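Local coordinates for protein exopolyphosphatase (Cytophaga hutchinsonii, PDB 3MDQ) that probably releases terminal phosphates from inorganic polyphosphate chains by hydrolysis, as an exopolyphosphatase of the Ppx/GppA family, at residues H185-E196 against C278-L286. Numbering follows the deposited sequence. Where two conformers were deposited one is given.
Sequences HNYFDEVLVPLE and CLIEHVLKL
His185 and His282 meet rim to rim, ring planes only 16° apart, and in the conformer of His185 described here a nearly straight hydrogen bond of 2.9 Å joins ND1 of His185 to ND1 of His282. Either nitrogen could be the donor. The CB of His282 already points at the other helix, and with CG anti to the backbone N (chi1 -168°) the ring meets His185 at its rim and Phe188 at its face. There CB of Phe188 sits over the centre of one imidazole face, 3.6 Å from the ring centroid, while the edge of the Phe188 ring is turned toward the same face. Asp189 comes to the rim instead: its OD1 lies in the imidazole plane, 3.1 Å from CE1 of His282, a polar approach that could favour a protonated ring. A leucine in place of His282 would probably leave His185 ND1 without its hydrogen-bonding mate and Phe188 CB without the flat surface it packs on.

Helix segments 185-191 and 278-286 cross at -55°; they belong to helices 178-191 and 267-286, in the domain built round the six-stranded mixed sheet, one half of the actin-like ATPase fold of this family. On the sheet side, Leu279 directs CD1 onto the middle of a Phe188 face, 3.7 Å from the centroid and almost on the ring normal, a CH-pi contact. The same methyl touches CD1 of Leu192, where helix 178-191 breaks before helix 193-202 begins. Leu192 CD1 also lies 3.8 Å from His282 CD2, so this methyl touches both Leu279 and the His282 ring. Beyond the break, Leu195 CD2 packs loosely against Val283 CG2, and both residues rest on Leu134 and Phe145 of the sheet. At the outer margin, the aliphatic CG of Glu196 meets Leu286 CD1 at 4.1 Å, the two side chains crossing roughly at right angles.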
loop_
_atom_site.group_PDB
_atom_site.type_symbol
_atom_site.label_atom_id
_atom_site.label_comp_id
_atom_site.label_asym_id
_atom_site.label_seq_id
_atom_site.Cartn_x
_atom_site.Cartn_y
_atom_site.Cartn_z
ATOM N N HIS A 185 -14.242 -6.420 13.515
ATOM C CA HIS A 185 -13.365 -6.331 14.674
ATOM C C HIS A 185 -13.152 -7.673 15.373
ATOM O O HIS A 185 -12.107 -7.912 16.010
ATOM C CB HIS A 185 -13.845 -5.248 15.647
ATOM C CG HIS A 185 -13.652 -3.856 15.119
ATOM N ND1 HIS A 185 -12.409 -3.255 15.058
ATOM C CD2 HIS A 185 -14.523 -2.971 14.583
ATOM C CE1 HIS A 185 -12.532 -2.064 14.509
ATOM N NE2 HIS A 185 -13.803 -1.859 14.226
ATOM N N ASN A 186 -14.141 -8.558 15.281
ATOM C CA ASN A 186 -13.923 -9.926 15.746
ATOM C C ASN A 186 -12.880 -10.626 14.901
ATOM O O ASN A 186 -12.003 -11.324 15.405
ATOM C CB ASN A 186 -15.235 -10.690 15.703
ATOM C CG ASN A 186 -15.084 -12.125 16.193
ATOM O OD1 ASN A 186 -14.827 -12.349 17.377
ATOM N ND2 ASN A 186 -15.305 -13.091 15.303
ATOM N N TYR A 187 -12.976 -10.477 13.599
ATOM C CA TYR A 187 -11.970 -11.064 12.704
ATOM C C TYR A 187 -10.598 -10.486 12.976
ATOM O O TYR A 187 -9.605 -11.227 13.072
ATOM C CB TYR A 187 -12.333 -10.862 11.261
ATOM C CG TYR A 187 -11.349 -11.417 10.270
ATOM C CD1 TYR A 187 -11.095 -12.768 10.200
ATOM C CD2 TYR A 187 -10.680 -10.602 9.385
ATOM C CE1 TYR A 187 -10.219 -13.303 9.272
ATOM C CE2 TYR A 187 -9.810 -11.135 8.456
ATOM C CZ TYR A 187 -9.579 -12.464 8.403
ATOM O OH TYR A 187 -8.712 -13.009 7.485
ATOM N N PHE A 188 -10.518 -9.172 13.098
ATOM C CA PHE A 188 -9.212 -8.556 13.401
ATOM C C PHE A 188 -8.618 -9.035 14.744
ATOM O O PHE A 188 -7.397 -9.277 14.826
ATOM C CB PHE A 188 -9.278 -7.023 13.363
ATOM C CG PHE A 188 -9.674 -6.427 12.012
ATOM C CD1 PHE A 188 -9.302 -7.029 10.801
ATOM C CD2 PHE A 188 -10.389 -5.240 11.977
ATOM C CE1 PHE A 188 -9.681 -6.452 9.609
ATOM C CE2 PHE A 188 -10.738 -4.651 10.775
ATOM C CZ PHE A 188 -10.399 -5.258 9.612
ATOM N N ASP A 189 -9.464 -9.209 15.754
ATOM C CA ASP A 189 -9.046 -9.786 17.023
ATOM C C ASP A 189 -8.360 -11.138 16.819
ATOM O O ASP A 189 -7.372 -11.444 17.479
ATOM C CB ASP A 189 -10.229 -10.028 17.949
ATOM C CG ASP A 189 -10.762 -8.784 18.622
ATOM O OD1 ASP A 189 -10.101 -7.721 18.623
ATOM O OD2 ASP A 189 -11.884 -8.859 19.172
ATOM N N GLU A 190 -8.895 -11.976 15.934
ATOM C CA GLU A 190 -8.346 -13.306 15.692
ATOM C C GLU A 190 -7.031 -13.253 14.899
ATOM O O GLU A 190 -6.087 -13.991 15.206
ATOM C CB GLU A 190 -9.387 -14.177 14.964
ATOM C CG GLU A 190 -10.623 -14.516 15.805
ATOM C CD GLU A 190 -10.284 -15.227 17.102
ATOM O OE1 GLU A 190 -9.483 -16.168 17.044
ATOM O OE2 GLU A 190 -10.746 -14.776 18.170
ATOM N N VAL A 191 -6.965 -12.388 13.884
ATOM C CA VAL A 191 -5.836 -12.340 12.929
ATOM C C VAL A 191 -4.597 -11.675 13.534
ATOM O O VAL A 191 -3.447 -12.129 13.335
ATOM C CB VAL A 191 -6.221 -11.558 11.624
ATOM C CG1 VAL A 191 -4.999 -11.375 10.704
ATOM C CG2 VAL A 191 -7.323 -12.253 10.863
ATOM N N LEU A 192 -4.831 -10.624 14.306
ATOM C CA LEU A 192 -3.750 -9.694 14.684
ATOM C C LEU A 192 -3.050 -9.997 15.988
ATOM O O LEU A 192 -2.312 -9.178 16.515
ATOM C CB LEU A 192 -4.257 -8.248 14.655
ATOM C CG LEU A 192 -4.709 -7.782 13.278
ATOM C CD1 LEU A 192 -5.277 -6.382 13.488
ATOM C CD2 LEU A 192 -3.561 -7.807 12.270
ATOM N N VAL A 193 -3.230 -11.204 16.522
ATOM C CA VAL A 193 -2.547 -11.553 17.754
ATOM C C VAL A 193 -1.036 -11.325 17.721
ATOM O O VAL A 193 -0.502 -10.768 18.650
ATOM C CB VAL A 193 -2.904 -13.007 18.224
ATOM C CG1 VAL A 193 -2.080 -13.381 19.461
ATOM C CG2 VAL A 193 -4.382 -13.039 18.620
ATOM N N PRO A 194 -0.363 -11.670 16.616
ATOM C CA PRO A 194 1.095 -11.457 16.598
ATOM C C PRO A 194 1.426 -9.959 16.634
ATOM O O PRO A 194 2.445 -9.564 17.170
ATOM C CB PRO A 194 1.518 -12.102 15.288
ATOM C CG PRO A 194 0.454 -13.137 15.032
ATOM C CD PRO A 194 -0.807 -12.515 15.491
ATOM N N LEU A 195 0.542 -9.132 16.068
ATOM C CA LEU A 195 0.735 -7.694 16.142
ATOM C C LEU A 195 0.561 -7.176 17.565
ATOM O O LEU A 195 1.379 -6.382 18.057
ATOM C CB LEU A 195 -0.183 -6.963 15.170
ATOM C CG LEU A 195 -0.168 -5.450 15.289
ATOM C CD1 LEU A 195 1.189 -4.846 14.834
ATOM C CD2 LEU A 195 -1.279 -4.854 14.438
ATOM N N GLU A 196 -0.457 -7.666 18.268
ATOM C CA GLU A 196 -0.666 -7.251 19.629
ATOM C C GLU A 196 0.561 -7.582 20.487
ATOM O O GLU A 196 1.004 -6.776 21.329
ATOM C CB GLU A 196 -1.861 -7.975 20.240
ATOM C CG GLU A 196 -3.183 -7.584 19.810
ATOM C CD GLU A 196 -4.184 -8.342 20.700
ATOM O OE1 GLU A 196 -4.511 -9.500 20.390
ATOM O OE2 GLU A 196 -4.522 -7.823 21.785
ATOM N N CYS A 278 -11.834 0.723 9.257
ATOM C CA CYS A 278 -12.107 -0.094 10.439
ATOM C C CYS A 278 -10.819 -0.728 10.950
ATOM O O CYS A 278 -10.614 -0.807 12.142
ATOM C CB CYS A 278 -13.120 -1.196 10.128
ATOM S SG CYS A 278 -14.784 -0.513 9.938
ATOM N N LEU A 279 -9.982 -1.222 10.054
ATOM C CA LEU A 279 -8.674 -1.797 10.461
ATOM C C LEU A 279 -7.787 -0.747 11.101
ATOM O O LEU A 279 -7.143 -1.009 12.112
ATOM C CB LEU A 279 -7.957 -2.443 9.267
ATOM C CG LEU A 279 -6.600 -3.064 9.531
ATOM C CD1 LEU A 279 -6.718 -4.115 10.645
ATOM C CD2 LEU A 279 -6.021 -3.656 8.246
ATOM N N ILE A 280 -7.757 0.448 10.539
ATOM C CA ILE A 280 -6.940 1.529 11.114
ATOM C C ILE A 280 -7.432 1.867 12.534
ATOM O O ILE A 280 -6.613 1.992 13.467
ATOM C CB ILE A 280 -6.951 2.806 10.229
ATOM C CG1 ILE A 280 -6.368 2.521 8.852
ATOM C CG2 ILE A 280 -6.106 3.925 10.914
ATOM C CD1 ILE A 280 -6.643 3.669 7.803
ATOM N N GLU A 281 -8.746 1.984 12.698
ATOM C CA GLU A 281 -9.319 2.250 14.008
ATOM C C GLU A 281 -8.884 1.136 14.969
ATOM O O GLU A 281 -8.412 1.424 16.075
ATOM C CB GLU A 281 -10.841 2.394 13.923
ATOM C CG GLU A 281 -11.546 2.531 15.256
ATOM C CD GLU A 281 -11.419 3.873 15.900
ATOM O OE1 GLU A 281 -10.760 4.768 15.357
ATOM O OE2 GLU A 281 -12.006 4.033 16.992
ATOM N N HIS A 282 -8.997 -0.121 14.531
ATOM C CA HIS A 282 -8.629 -1.251 15.368
ATOM C C HIS A 282 -7.200 -1.117 15.851
ATOM O O HIS A 282 -6.906 -1.299 17.039
ATOM C CB HIS A 282 -8.794 -2.536 14.568
ATOM C CG HIS A 282 -8.713 -3.769 15.397
ATOM N ND1 HIS A 282 -9.834 -4.391 15.883
ATOM C CD2 HIS A 282 -7.656 -4.498 15.815
ATOM C CE1 HIS A 282 -9.469 -5.440 16.606
ATOM N NE2 HIS A 282 -8.156 -5.521 16.597
ATOM N N VAL A 283 -6.297 -0.787 14.930
ATOM C CA VAL A 283 -4.865 -0.629 15.271
ATOM C C VAL A 283 -4.618 0.570 16.196
ATOM O O VAL A 283 -3.853 0.488 17.154
ATOM C CB VAL A 283 -3.999 -0.560 13.989
ATOM C CG1 VAL A 283 -2.504 -0.274 14.348
ATOM C CG2 VAL A 283 -4.132 -1.868 13.208
ATOM N N LEU A 284 -5.312 1.670 15.946
ATOM C CA LEU A 284 -5.237 2.848 16.820
ATOM C C LEU A 284 -5.557 2.566 18.254
ATOM O O LEU A 284 -4.917 3.143 19.163
ATOM C CB LEU A 284 -6.199 3.947 16.366
ATOM C CG LEU A 284 -5.646 4.911 15.378
ATOM C CD1 LEU A 284 -6.796 5.832 14.962
ATOM C CD2 LEU A 284 -4.467 5.738 16.001
ATOM N N LYS A 285 -6.513 1.668 18.508
ATOM C CA LYS A 285 -6.862 1.294 19.862
ATOM C C LYS A 285 -5.746 0.499 20.535
ATOM O O LYS A 285 -5.658 0.503 21.758
ATOM C CB LYS A 285 -8.183 0.514 19.875
ATOM C CG LYS A 285 -9.379 1.389 19.497
ATOM N N LEU A 286 -4.876 -0.137 19.751
ATOM C CA LEU A 286 -3.696 -0.886 20.278
ATOM C C LEU A 286 -2.454 -0.044 20.547
ATOM O O LEU A 286 -1.615 -0.427 21.366
ATOM C CB LEU A 286 -3.295 -2.010 19.294
ATOM C CG LEU A 286 -4.342 -3.049 18.919
ATOM C CD1 LEU A 286 -3.826 -4.040 17.901
ATOM C CD2 LEU A 286 -4.879 -3.757 20.190
#